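Local coordinates for protein endoglucanase A (Clostridium cellulolyticum, PDB 1EDG) that hydrolyses internal beta-1,4-glucosidic bonds of cellulose, acting as the catalytic domain of a glycosyl hydrolase family 5 endoglucanase, at residues A[82-87]-A[117-122]; A[93-98]-A[150-155]; A[201-206]-A[217-222]; A[248-253]-A[302-307]. All coordinates share one frame; numbering follows the deposited sequence.

Contact 1 of 4, residues A[82-87]-A[117-122]; sequences VSWHPH and VILNTH
V82 and N120 face each other where the loop after strand 77-80 runs beside the end of strand 116-120. The N120 side chain stands between its backbone N and carbonyl carbon (chi1 79°), from where OD1 takes the V82 N-H in a nearly straight bond, V82 N to N120 OD1 being 3.0 Å. Its amide nitrogen ND2 turns to E166 in a weak bond. The N120 carbonyl serves the other end of the grip: W84 NE1 donates to N120 O at 2.9 Å, 167° at the hydrogen and close to the indole plane. V82 O closes the set, taking H122 N at 2.7 Å from well above the carbonyl plane. These three hydrogen bonds are the tight part. One face of the indole lies over V82 CG1 of its own segment, while T121 CG2 meets the pyrrole side at CD1, 3.7 Å away. V82 CG2 reaches L119 CD2 at 3.7 Å, but W84 CZ2 packs loosely, 4.3 Å from L119 CD2. Neither side opens to solvent, since every touching residue is buried. S83 OG lies near H122 CB yet bonds to D40 O and H123 N, and T121 OG1 to G167 O. Two nearly straight bonds and one bent one engage buried polar atoms at the strand end, which should fix the rotation of the indole and the course of the chain into H122.

Contact 2 of 4, residues A[93-98]-A[150-155]; sequences YKISDV and AQIAAR
In the outer helical layer of the barrel, Q151 of helix 138-155 holds the second strand of a small hairpin, 88-89 with 94-95, through its side-chain amide. The amide reads the backbone on both sides of K94. Q151 NE2 donates to Y93 O at 2.9 Å and also bonds to S147 O; Y93 O lies in the Q151 amide plane, while NE2 stands above the plane of the Y93 carbonyl. Q151 OE1 receives I95 N, 2.9 Å away, on a lone pair and with 172° at the hydrogen. An extended chain beyond CG (chi2 175°) carries the amide out to the strand. The bent K94 side chain passes beside it, CD 3.4 Å from Q151 OE1. I95 points at the helix, its CD1 packing loosely on I152 CG1 at 4.3 Å. D97 OD1 meets the guanidinium edge of R155, the planes only 16° apart; at 3.6 Å to NH2 this is a long salt bridge, and R155 NH1 bonds to N101 and Q104. S96 N-caps helix 97-111, OG accepting weakly from V98 N. The hairpin, within the connection from strand 77-80 to helix 97-111, is thus held to the next helix of the TIM-barrel shell.

Contact 3 of 4, residues A[201-206]-A[217-222]; sequences QDFVNT and RYLMCP
L219 sets its side chain against two neighbouring residues of helix 187-209, F203 and V204. With CG anti to the carbonyl carbon (chi1 -54°), the leucine fork divides its contacts: CD1 lies 4.1 Å from V204 CG1 and equally near V204 CG2, whereas CD2 turns to the ring, 4.1 Å from F203 CZ. The CB of L219 is also close, 4.0 Å from F203 CE2. That same ring carbon approaches the backbone, with F203 CE2 3.6 Å from M220 O, obliquely to the ring. C221 adds a sulfur-aromatic contact, its SG in line with the ring edge and 5.4 Å from the F203 centroid; the sulfur touches V204 as well, 4.3 Å from CG2. The contact is largely apolar packing, and each touching residue is buried.

Farther out, W149 and I145 of helix 138-155 and F165 of strand 163-166 also touch the F203 ring, P239 and D241 line V204, and F165 and I249 also touch L219. The M220 side chain leaves in the opposite sense, into the barrel, to meet I164, E166 and I250. Past the end of the segment, N200 ND2 of the same helix bonds to P222 O, a polar tie between helix and strand end.

The helix and strand axes are 9.8 Å apart and run almost antiparallel, 170° between their directions. A helix returning outside the sheet, with its apolar side against the next strand, is the helical part of a beta-alpha-beta crossover, the repeating element of the TIM barrel.

Contact 4 of 4, residues A[248-253]-A[302-307]; sequences KIIVSV and PVIIGE
Strands 249-253 and 303-307 run parallel, their axes 4.8 Å apart and inclined by 35°, with V251, S252 and V253 paired to V303, I304 and I305. The ladder starts with V251 N donating to P302 O, and V251 O then accepts I304 N at 3.0 Å, almost straight along the carbonyl. I304 O receives V253 N in turn. The last rung, G306 N to V253 O at 2.9 Å, is bent, with 131° at the hydrogen, where the G306 backbone departs from extended values. CA-H...O contacts add V303 CA to V251 O and I305 CA to V253 O, the latter at 3.2 Å.

On the face toward the helices, V251 CB meets V303 CG2 at 4.0 Å. V253 makes the closer fit there: its CG2 sits in the crowded position between N and carbonyl carbon and presses on I305 CG1 at 3.6 Å. I292 of helix 279-297 covers V253 and V303. On the face carrying S252 and I304, I250 spreads its two branches: CG2 rests on I304 CG1 at 3.8 Å, and CG1 meets P302 CG, also at 3.8 Å, nearly at right angles to the proline. M220 of the neighbouring strand joins I250 on this inner side, and helix 21-29 touches P302 and I304 near the N-terminal ends of the strands.

Beyond G306, E307 forms a salt bridge with R79 and a hydrogen bond with Y256, placing a glutamate at the end of the seventh strand, consistent with the position of the nucleophile in family 5 glycosidases. The ladder itself is that of adjacent sixth and seventh strands in a TIM barrel.

From the N terminus, contact 1 links 82-87 with 117-122 across 29 intervening residues that include helix 97-111. Contact 2 opens inside that loop and closes beyond it, so the two cross; they share a core in which W84 packs on I95 and I152, and H87 O probably bonds to S96 N. Contact 3 then closes a ten-residue connection from helix 187-209 to strand 219-222, and contact 4 spans 48 residues to pair two later strands. Contacts 3 and 4 join directly through backbone bonds between 219-222 and 249-254. Contacts 1, 3 and 4 all reach the barrel sheet; I118 also packs on M220, and H122 on E307.

Contact 1 of 4, residues A[82-87]-A[117-122]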
loop_
_atom_site.group_PDB
_atom_site.type_symbol
_atom_site.label_atom_id
_atom_site.label_comp_id
_atom_site.label_asym_id
_atom_site.label_seq_id
_atom_site.Cartn_x
_atom_site.Cartn_y
_atom_site.Cartn_z
ATOM N N VAL A 82 -1.819 -3.246 -8.967
ATOM C CA VAL A 82 -1.899 -3.756 -10.336
ATOM C C VAL A 82 -0.553 -4.272 -10.835
ATOM O O VAL A 82 0.458 -3.574 -10.749
ATOM C CB VAL A 82 -2.390 -2.684 -11.345
ATOM C CG1 VAL A 82 -2.537 -3.310 -12.740
ATOM C CG2 VAL A 82 -3.720 -2.092 -10.909
ATOM N N SER A 83 -0.530 -5.520 -11.293
ATOM C CA SER A 83 0.685 -6.096 -11.862
ATOM C C SER A 83 0.494 -5.969 -13.374
ATOM O O SER A 83 -0.308 -6.685 -13.975
ATOM C CB SER A 83 0.856 -7.557 -11.443
ATOM O OG SER A 83 1.177 -7.667 -10.060
ATOM N N TRP A 84 1.200 -5.021 -13.977
ATOM C CA TRP A 84 1.074 -4.763 -15.407
ATOM C C TRP A 84 1.886 -5.650 -16.347
ATOM O O TRP A 84 1.534 -5.772 -17.524
ATOM C CB TRP A 84 1.442 -3.309 -15.714
ATOM C CG TRP A 84 0.748 -2.306 -14.865
ATOM C CD1 TRP A 84 1.142 -1.865 -13.628
ATOM C CD2 TRP A 84 -0.466 -1.611 -15.174
ATOM N NE1 TRP A 84 0.246 -0.943 -13.155
ATOM C CE2 TRP A 84 -0.753 -0.764 -14.083
ATOM C CE3 TRP A 84 -1.343 -1.618 -16.271
ATOM C CZ2 TRP A 84 -1.880 0.071 -14.049
ATOM C CZ3 TRP A 84 -2.464 -0.789 -16.244
ATOM C CH2 TRP A 84 -2.722 0.045 -15.138
ATOM N N HIS A 85 2.952 -6.272 -15.850
ATOM C CA HIS A 85 3.818 -7.082 -16.718
ATOM C C HIS A 85 3.168 -8.167 -17.589
ATOM O O HIS A 85 3.628 -8.406 -18.705
ATOM C CB HIS A 85 5.074 -7.591 -15.976
ATOM C CG HIS A 85 4.867 -8.845 -15.183
ATOM N ND1 HIS A 85 4.636 -8.843 -13.823
ATOM C CD2 HIS A 85 4.896 -10.150 -15.555
ATOM C CE1 HIS A 85 4.528 -10.089 -13.394
ATOM N NE2 HIS A 85 4.682 -10.900 -14.425
ATOM N N PRO A 86 2.114 -8.852 -17.101
ATOM C CA PRO A 86 1.557 -9.858 -18.014
ATOM C C PRO A 86 0.595 -9.256 -19.047
ATOM O O PRO A 86 0.004 -9.981 -19.851
ATOM C CB PRO A 86 0.862 -10.838 -17.069
ATOM C CG PRO A 86 0.472 -10.012 -15.925
ATOM C CD PRO A 86 1.618 -9.060 -15.725
ATOM N N HIS A 87 0.490 -7.930 -19.064
ATOM C CA HIS A 87 -0.408 -7.225 -19.979
ATOM C C HIS A 87 0.321 -6.200 -20.846
ATOM O O HIS A 87 -0.294 -5.298 -21.423
ATOM C CB HIS A 87 -1.500 -6.535 -19.163
ATOM C CG HIS A 87 -2.208 -7.463 -18.228
ATOM N ND1 HIS A 87 -1.856 -7.600 -16.902
ATOM C CD2 HIS A 87 -3.203 -8.355 -18.446
ATOM C CE1 HIS A 87 -2.597 -8.542 -16.347
ATOM N NE2 HIS A 87 -3.422 -9.013 -17.261
ATOM N N VAL A 117 -8.207 7.204 -4.420
ATOM C CA VAL A 117 -7.699 5.959 -4.980
ATOM C C VAL A 117 -6.192 6.007 -5.182
ATOM O O VAL A 117 -5.646 7.030 -5.595
ATOM C CB VAL A 117 -8.346 5.668 -6.360
ATOM C CG1 VAL A 117 -7.784 4.370 -6.954
ATOM C CG2 VAL A 117 -9.855 5.576 -6.229
ATOM N N ILE A 118 -5.527 4.899 -4.883
ATOM C CA ILE A 118 -4.091 4.792 -5.093
ATOM C C ILE A 118 -3.880 3.708 -6.146
ATOM O O ILE A 118 -4.300 2.571 -5.950
ATOM C CB ILE A 118 -3.340 4.378 -3.813
ATOM C CG1 ILE A 118 -3.441 5.482 -2.754
ATOM C CG2 ILE A 118 -1.870 4.095 -4.140
ATOM C CD1 ILE A 118 -2.958 5.050 -1.386
ATOM N N LEU A 119 -3.277 4.076 -7.270
ATOM C CA LEU A 119 -2.985 3.141 -8.363
ATOM C C LEU A 119 -1.464 2.941 -8.374
ATOM O O LEU A 119 -0.720 3.918 -8.326
ATOM C CB LEU A 119 -3.403 3.750 -9.702
ATOM C CG LEU A 119 -4.364 3.049 -10.664
ATOM C CD1 LEU A 119 -4.130 3.631 -12.032
ATOM C CD2 LEU A 119 -4.156 1.546 -10.703
ATOM N N ASN A 120 -0.998 1.700 -8.485
ATOM C CA ASN A 120 0.446 1.445 -8.481
ATOM C C ASN A 120 0.876 0.414 -9.526
ATOM O O ASN A 120 0.120 0.125 -10.467
ATOM C CB ASN A 120 0.875 0.941 -7.080
ATOM C CG ASN A 120 0.569 -0.566 -6.840
ATOM O OD1 ASN A 120 0.093 -1.285 -7.722
ATOM N ND2 ASN A 120 0.887 -1.039 -5.652
ATOM N N THR A 121 2.146 0.007 -9.442
ATOM C CA THR A 121 2.650 -1.115 -10.232
ATOM C C THR A 121 2.938 -2.036 -9.041
ATOM O O THR A 121 3.431 -1.571 -7.996
ATOM C CB THR A 121 3.949 -0.850 -11.057
ATOM O OG1 THR A 121 5.051 -0.561 -10.190
ATOM C CG2 THR A 121 3.730 0.257 -12.059
ATOM N N HIS A 122 2.588 -3.313 -9.149
ATOM C CA HIS A 122 2.766 -4.221 -8.030
ATOM C C HIS A 122 3.824 -5.300 -8.228
ATOM O O HIS A 122 5.014 -5.025 -8.071
ATOM C CB HIS A 122 1.409 -4.818 -7.631
ATOM C CG HIS A 122 1.256 -5.049 -6.159
ATOM N ND1 HIS A 122 1.373 -6.295 -5.579
ATOM C CD2 HIS A 122 0.973 -4.193 -5.150
ATOM C CE1 HIS A 122 1.164 -6.196 -4.276
ATOM N NE2 HIS A 122 0.919 -4.929 -3.995
#

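Contact 2 of 4, residues A[93-98]-A[150-155]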
loop_
_atom_site.group_PDB
_atom_site.type_symbol
_atom_site.label_atom_id
_atom_site.label_comp_id
_atom_site.label_asym_id
_atom_site.label_seq_id
_atom_site.Cartn_x
_atom_site.Cartn_y
_atom_site.Cartn_z
ATOM N N TYR A 93 6.725 -1.694 -24.351
ATOM C CA TYR A 93 5.877 -2.087 -23.229
ATOM C C TYR A 93 4.463 -1.513 -23.324
ATOM O O TYR A 93 3.951 -0.945 -22.357
ATOM C CB TYR A 93 6.514 -1.670 -21.893
ATOM C CG TYR A 93 7.901 -2.224 -21.658
ATOM C CD1 TYR A 93 8.084 -3.494 -21.119
ATOM C CD2 TYR A 93 9.031 -1.473 -21.976
ATOM C CE1 TYR A 93 9.358 -4.007 -20.900
ATOM C CE2 TYR A 93 10.313 -1.977 -21.762
ATOM C CZ TYR A 93 10.469 -3.241 -21.226
ATOM O OH TYR A 93 11.739 -3.729 -21.016
ATOM N N LYS A 94 3.834 -1.659 -24.487
ATOM C CA LYS A 94 2.481 -1.156 -24.698
ATOM C C LYS A 94 1.487 -1.939 -23.841
ATOM O O LYS A 94 1.476 -3.176 -23.856
ATOM C CB LYS A 94 2.105 -1.271 -26.179
ATOM C CG LYS A 94 0.680 -0.853 -26.517
ATOM C CD LYS A 94 0.399 0.608 -26.152
ATOM C CE LYS A 94 1.256 1.590 -26.957
ATOM N NZ LYS A 94 1.009 3.018 -26.569
ATOM N N ILE A 95 0.668 -1.218 -23.080
ATOM C CA ILE A 95 -0.325 -1.843 -22.211
ATOM C C ILE A 95 -1.597 -2.167 -22.985
ATOM O O ILE A 95 -2.120 -1.330 -23.725
ATOM C CB ILE A 95 -0.689 -0.924 -21.002
ATOM C CG1 ILE A 95 0.539 -0.714 -20.108
ATOM C CG2 ILE A 95 -1.818 -1.545 -20.181
ATOM C CD1 ILE A 95 0.335 0.325 -19.019
ATOM N N SER A 96 -2.081 -3.393 -22.822
ATOM C CA SER A 96 -3.303 -3.829 -23.483
ATOM C C SER A 96 -4.472 -2.916 -23.122
ATOM O O SER A 96 -4.732 -2.677 -21.938
ATOM C CB SER A 96 -3.645 -5.249 -23.047
ATOM O OG SER A 96 -4.954 -5.588 -23.472
ATOM N N ASP A 97 -5.201 -2.443 -24.129
ATOM C CA ASP A 97 -6.351 -1.572 -23.896
ATOM C C ASP A 97 -7.480 -2.281 -23.149
ATOM O O ASP A 97 -8.242 -1.650 -22.420
ATOM C CB ASP A 97 -6.884 -1.014 -25.215
ATOM C CG ASP A 97 -5.974 0.040 -25.808
ATOM O OD1 ASP A 97 -5.681 1.030 -25.102
ATOM O OD2 ASP A 97 -5.556 -0.118 -26.978
ATOM N N VAL A 98 -7.583 -3.593 -23.337
ATOM C CA VAL A 98 -8.615 -4.391 -22.681
ATOM C C VAL A 98 -8.379 -4.370 -21.175
ATOM O O VAL A 98 -9.315 -4.203 -20.395
ATOM C CB VAL A 98 -8.629 -5.859 -23.222
ATOM C CG1 VAL A 98 -9.466 -6.769 -22.334
ATOM C CG2 VAL A 98 -9.189 -5.880 -24.630
ATOM N N ALA A 150 4.061 6.607 -18.406
ATOM C CA ALA A 150 3.647 7.607 -19.388
ATOM C C ALA A 150 2.238 7.242 -19.869
ATOM O O ALA A 150 1.393 8.113 -20.065
ATOM C CB ALA A 150 4.621 7.640 -20.573
ATOM N N GLN A 151 1.992 5.947 -20.032
ATOM C CA GLN A 151 0.696 5.453 -20.479
ATOM C C GLN A 151 -0.389 5.621 -19.413
ATOM O O GLN A 151 -1.505 6.058 -19.721
ATOM C CB GLN A 151 0.806 3.986 -20.886
ATOM C CG GLN A 151 1.680 3.750 -22.103
ATOM C CD GLN A 151 1.860 2.282 -22.381
ATOM O OE1 GLN A 151 0.971 1.631 -22.931
ATOM N NE2 GLN A 151 2.997 1.739 -21.979
ATOM N N ILE A 152 -0.074 5.253 -18.174
ATOM C CA ILE A 152 -1.037 5.390 -17.085
ATOM C C ILE A 152 -1.379 6.868 -16.891
ATOM O O ILE A 152 -2.553 7.236 -16.790
ATOM C CB ILE A 152 -0.509 4.782 -15.769
ATOM C CG1 ILE A 152 -0.302 3.276 -15.941
ATOM C CG2 ILE A 152 -1.514 5.026 -14.634
ATOM C CD1 ILE A 152 0.448 2.632 -14.803
ATOM N N ALA A 153 -0.359 7.720 -16.899
ATOM C CA ALA A 153 -0.568 9.154 -16.745
ATOM C C ALA A 153 -1.468 9.720 -17.850
ATOM O O ALA A 153 -2.347 10.543 -17.589
ATOM C CB ALA A 153 0.771 9.881 -16.730
ATOM N N ALA A 154 -1.266 9.269 -19.085
ATOM C CA ALA A 154 -2.071 9.760 -20.199
ATOM C C ALA A 154 -3.529 9.326 -20.082
ATOM O O ALA A 154 -4.434 10.114 -20.342
ATOM C CB ALA A 154 -1.488 9.292 -21.529
ATOM N N ARG A 155 -3.757 8.082 -19.680
ATOM C CA ARG A 155 -5.117 7.572 -19.550
ATOM C C ARG A 155 -5.910 8.274 -18.451
ATOM O O ARG A 155 -7.081 8.597 -18.648
ATOM C CB ARG A 155 -5.112 6.055 -19.311
ATOM C CG ARG A 155 -6.492 5.449 -19.033
ATOM C CD ARG A 155 -7.462 5.629 -20.208
ATOM N NE ARG A 155 -7.162 4.724 -21.316
ATOM C CZ ARG A 155 -7.820 3.593 -21.562
ATOM N NH1 ARG A 155 -8.827 3.212 -20.780
ATOM N NH2 ARG A 155 -7.458 2.829 -22.585
#

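Contact 3 of 4, residues A[201-206]-A[217-222]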
loop_
_atom_site.group_PDB
_atom_site.type_symbol
_atom_site.label_atom_id
_atom_site.label_comp_id
_atom_site.label_asym_id
_atom_site.label_seq_id
_atom_site.Cartn_x
_atom_site.Cartn_y
_atom_site.Cartn_z
ATOM N N GLN A 201 12.887 8.662 -9.157
ATOM C CA GLN A 201 13.098 9.924 -9.853
ATOM C C GLN A 201 12.533 9.864 -11.278
ATOM O O GLN A 201 11.866 10.798 -11.726
ATOM C CB GLN A 201 14.591 10.273 -9.878
ATOM C CG GLN A 201 14.886 11.634 -10.467
ATOM C CD GLN A 201 14.312 12.768 -9.638
ATOM O OE1 GLN A 201 14.813 13.063 -8.555
ATOM N NE2 GLN A 201 13.268 13.406 -10.140
ATOM N N ASP A 202 12.783 8.763 -11.983
ATOM C CA ASP A 202 12.273 8.600 -13.351
ATOM C C ASP A 202 10.739 8.593 -13.363
ATOM O O ASP A 202 10.117 9.188 -14.242
ATOM C CB ASP A 202 12.806 7.307 -13.981
ATOM C CG ASP A 202 14.308 7.357 -14.249
ATOM O OD1 ASP A 202 14.824 8.441 -14.598
ATOM O OD2 ASP A 202 14.976 6.312 -14.107
ATOM N N PHE A 203 10.149 7.908 -12.383
ATOM C CA PHE A 203 8.694 7.820 -12.226
ATOM C C PHE A 203 8.105 9.228 -12.090
ATOM O O PHE A 203 7.176 9.598 -12.817
ATOM C CB PHE A 203 8.374 6.951 -10.994
ATOM C CG PHE A 203 7.035 7.230 -10.357
ATOM C CD1 PHE A 203 5.851 7.092 -11.078
ATOM C CD2 PHE A 203 6.966 7.616 -9.023
ATOM C CE1 PHE A 203 4.614 7.335 -10.476
ATOM C CE2 PHE A 203 5.738 7.861 -8.408
ATOM C CZ PHE A 203 4.556 7.721 -9.136
ATOM N N VAL A 204 8.671 10.017 -11.177
ATOM C CA VAL A 204 8.209 11.387 -10.955
ATOM C C VAL A 204 8.359 12.248 -12.217
ATOM O O VAL A 204 7.409 12.905 -12.646
ATOM C CB VAL A 204 8.972 12.045 -9.767
ATOM C CG1 VAL A 204 8.568 13.509 -9.613
ATOM C CG2 VAL A 204 8.689 11.278 -8.479
ATOM N N ASN A 205 9.541 12.220 -12.828
ATOM C CA ASN A 205 9.795 13.004 -14.037
ATOM C C ASN A 205 8.824 12.692 -15.163
ATOM O O ASN A 205 8.301 13.606 -15.808
ATOM C CB ASN A 205 11.233 12.805 -14.519
ATOM C CG ASN A 205 12.247 13.475 -13.610
ATOM O OD1 ASN A 205 11.887 14.306 -12.778
ATOM N ND2 ASN A 205 13.511 13.111 -13.755
ATOM N N THR A 206 8.573 11.406 -15.384
ATOM C CA THR A 206 7.660 10.964 -16.439
ATOM C C THR A 206 6.231 11.468 -16.218
ATOM O O THR A 206 5.604 12.007 -17.131
ATOM C CB THR A 206 7.660 9.423 -16.551
ATOM O OG1 THR A 206 8.985 8.978 -16.866
ATOM C CG2 THR A 206 6.694 8.951 -17.632
ATOM N N ARG A 217 -0.683 16.331 -8.934
ATOM C CA ARG A 217 -1.201 15.275 -8.064
ATOM C C ARG A 217 -0.141 14.720 -7.109
ATOM O O ARG A 217 1.054 14.913 -7.314
ATOM C CB ARG A 217 -1.856 14.146 -8.885
ATOM C CG ARG A 217 -0.919 13.085 -9.434
ATOM C CD ARG A 217 -1.694 11.916 -10.072
ATOM N NE ARG A 217 -2.311 12.292 -11.345
ATOM C CZ ARG A 217 -3.588 12.640 -11.498
ATOM N NH1 ARG A 217 -4.418 12.651 -10.456
ATOM N NH2 ARG A 217 -4.028 13.034 -12.687
ATOM N N TYR A 218 -0.587 14.089 -6.029
ATOM C CA TYR A 218 0.327 13.492 -5.061
ATOM C C TYR A 218 0.882 12.178 -5.615
ATOM O O TYR A 218 0.159 11.416 -6.274
ATOM C CB TYR A 218 -0.388 13.241 -3.730
ATOM C CG TYR A 218 -0.603 14.492 -2.915
ATOM C CD1 TYR A 218 -1.709 15.309 -3.134
ATOM C CD2 TYR A 218 0.314 14.867 -1.935
ATOM C CE1 TYR A 218 -1.898 16.475 -2.395
ATOM C CE2 TYR A 218 0.140 16.027 -1.195
ATOM C CZ TYR A 218 -0.965 16.824 -1.425
ATOM O OH TYR A 218 -1.135 17.973 -0.689
ATOM N N LEU A 219 2.163 11.929 -5.358
ATOM C CA LEU A 219 2.836 10.721 -5.812
ATOM C C LEU A 219 3.452 10.012 -4.605
ATOM O O LEU A 219 3.911 10.668 -3.677
ATOM C CB LEU A 219 3.938 11.082 -6.821
ATOM C CG LEU A 219 3.519 11.925 -8.034
ATOM C CD1 LEU A 219 4.731 12.259 -8.903
ATOM C CD2 LEU A 219 2.467 11.184 -8.860
ATOM N N MET A 220 3.460 8.681 -4.616
ATOM C CA MET A 220 4.026 7.906 -3.514
ATOM C C MET A 220 5.304 7.190 -3.938
ATOM O O MET A 220 5.375 6.616 -5.031
ATOM C CB MET A 220 3.014 6.876 -3.001
ATOM C CG MET A 220 1.863 7.475 -2.212
ATOM S SD MET A 220 0.508 6.292 -1.938
ATOM C CE MET A 220 1.295 5.074 -0.872
ATOM N N CYS A 221 6.293 7.191 -3.045
ATOM C CA CYS A 221 7.575 6.553 -3.309
ATOM C C CYS A 221 8.060 5.733 -2.116
ATOM O O CYS A 221 8.090 6.234 -0.986
ATOM C CB CYS A 221 8.637 7.611 -3.630
ATOM S SG CYS A 221 8.279 8.621 -5.071
ATOM N N PRO A 222 8.365 4.441 -2.331
ATOM C CA PRO A 222 8.850 3.552 -1.280
ATOM C C PRO A 222 10.383 3.468 -1.324
ATOM O O PRO A 222 11.014 3.908 -2.299
ATOM C CB PRO A 222 8.247 2.207 -1.674
ATOM C CG PRO A 222 8.353 2.243 -3.159
ATOM C CD PRO A 222 7.918 3.658 -3.506
#

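Contact 4 of 4, residues A[248-253]-A[302-307]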
loop_
_atom_site.group_PDB
_atom_site.type_symbol
_atom_site.label_atom_id
_atom_site.label_comp_id
_atom_site.label_asym_id
_atom_site.label_seq_id
_atom_site.Cartn_x
_atom_site.Cartn_y
_atom_site.Cartn_z
ATOM N N LYS A 248 4.617 17.526 -2.523
ATOM C CA LYS A 248 3.650 16.665 -3.212
ATOM C C LYS A 248 4.085 15.196 -3.293
ATOM O O LYS A 248 3.457 14.398 -3.993
ATOM C CB LYS A 248 3.356 17.195 -4.620
ATOM C CG LYS A 248 2.473 18.429 -4.647
ATOM C CD LYS A 248 1.106 18.116 -4.069
ATOM C CE LYS A 248 0.173 19.302 -4.161
ATOM N NZ LYS A 248 0.613 20.395 -3.262
ATOM N N ILE A 249 5.162 14.844 -2.593
ATOM C CA ILE A 249 5.668 13.470 -2.600
ATOM C C ILE A 249 5.415 12.829 -1.236
ATOM O O ILE A 249 5.798 13.373 -0.196
ATOM C CB ILE A 249 7.197 13.396 -2.930
ATOM C CG1 ILE A 249 7.514 14.122 -4.249
ATOM C CG2 ILE A 249 7.649 11.941 -3.000
ATOM C CD1 ILE A 249 6.797 13.570 -5.451
ATOM N N ILE A 250 4.758 11.676 -1.255
ATOM C CA ILE A 250 4.412 10.931 -0.049
ATOM C C ILE A 250 5.299 9.688 0.083
ATOM O O ILE A 250 5.503 8.960 -0.895
ATOM C CB ILE A 250 2.928 10.468 -0.110
ATOM C CG1 ILE A 250 2.004 11.670 -0.279
ATOM C CG2 ILE A 250 2.554 9.682 1.143
ATOM C CD1 ILE A 250 0.563 11.289 -0.563
ATOM N N VAL A 251 5.821 9.446 1.281
ATOM C CA VAL A 251 6.654 8.275 1.529
ATOM C C VAL A 251 5.734 7.072 1.771
ATOM O O VAL A 251 4.761 7.167 2.529
ATOM C CB VAL A 251 7.552 8.473 2.775
ATOM C CG1 VAL A 251 8.443 7.261 2.990
ATOM C CG2 VAL A 251 8.379 9.740 2.623
ATOM N N SER A 252 6.059 5.946 1.149
ATOM C CA SER A 252 5.276 4.729 1.286
ATOM C C SER A 252 6.007 3.676 2.114
ATOM O O SER A 252 7.182 3.394 1.865
ATOM C CB SER A 252 4.985 4.160 -0.106
ATOM O OG SER A 252 4.363 2.888 -0.021
ATOM N N VAL A 253 5.339 3.125 3.124
ATOM C CA VAL A 253 5.933 2.071 3.939
ATOM C C VAL A 253 4.905 0.972 4.163
ATOM O O VAL A 253 3.695 1.231 4.150
ATOM C CB VAL A 253 6.449 2.552 5.334
ATOM C CG1 VAL A 253 7.415 3.727 5.188
ATOM C CG2 VAL A 253 5.303 2.903 6.242
ATOM N N PRO A 302 4.336 14.006 4.463
ATOM C CA PRO A 302 3.383 12.895 4.561
ATOM C C PRO A 302 3.940 11.488 4.352
ATOM O O PRO A 302 4.813 11.266 3.499
ATOM C CB PRO A 302 2.326 13.264 3.522
ATOM C CG PRO A 302 3.088 14.021 2.503
ATOM C CD PRO A 302 4.022 14.874 3.312
ATOM N N VAL A 303 3.407 10.548 5.135
ATOM C CA VAL A 303 3.774 9.135 5.071
ATOM C C VAL A 303 2.487 8.296 5.147
ATOM O O VAL A 303 1.561 8.615 5.906
ATOM C CB VAL A 303 4.693 8.720 6.250
ATOM C CG1 VAL A 303 5.055 7.235 6.136
ATOM C CG2 VAL A 303 5.965 9.564 6.275
ATOM N N ILE A 304 2.428 7.244 4.338
ATOM C CA ILE A 304 1.273 6.357 4.320
ATOM C C ILE A 304 1.734 4.915 4.507
ATOM O O ILE A 304 2.687 4.475 3.857
ATOM C CB ILE A 304 0.492 6.451 2.965
ATOM C CG1 ILE A 304 -0.259 7.780 2.854
ATOM C CG2 ILE A 304 -0.481 5.282 2.819
ATOM C CD1 ILE A 304 -0.959 7.972 1.520
ATOM N N ILE A 305 1.132 4.220 5.470
ATOM C CA ILE A 305 1.425 2.803 5.679
ATOM C C ILE A 305 0.419 2.146 4.716
ATOM O O ILE A 305 -0.767 1.989 5.040
ATOM C CB ILE A 305 1.178 2.356 7.148
ATOM C CG1 ILE A 305 2.193 3.032 8.082
ATOM C CG2 ILE A 305 1.298 0.835 7.270
ATOM C CD1 ILE A 305 1.985 2.744 9.558
ATOM N N GLY A 306 0.891 1.869 3.496
ATOM C CA GLY A 306 0.052 1.297 2.460
ATOM C C GLY A 306 -0.426 -0.124 2.674
ATOM O O GLY A 306 -1.333 -0.575 1.974
ATOM N N GLU A 307 0.216 -0.843 3.588
ATOM C CA GLU A 307 -0.172 -2.219 3.895
ATOM C C GLU A 307 0.093 -2.550 5.360
ATOM O O GLU A 307 1.179 -2.274 5.885
ATOM C CB GLU A 307 0.585 -3.239 3.025
ATOM C CG GLU A 307 0.241 -3.222 1.546
ATOM C CD GLU A 307 0.890 -4.368 0.771
ATOM O OE1 GLU A 307 1.225 -5.412 1.368
ATOM O OE2 GLU A 307 1.053 -4.223 -0.450
#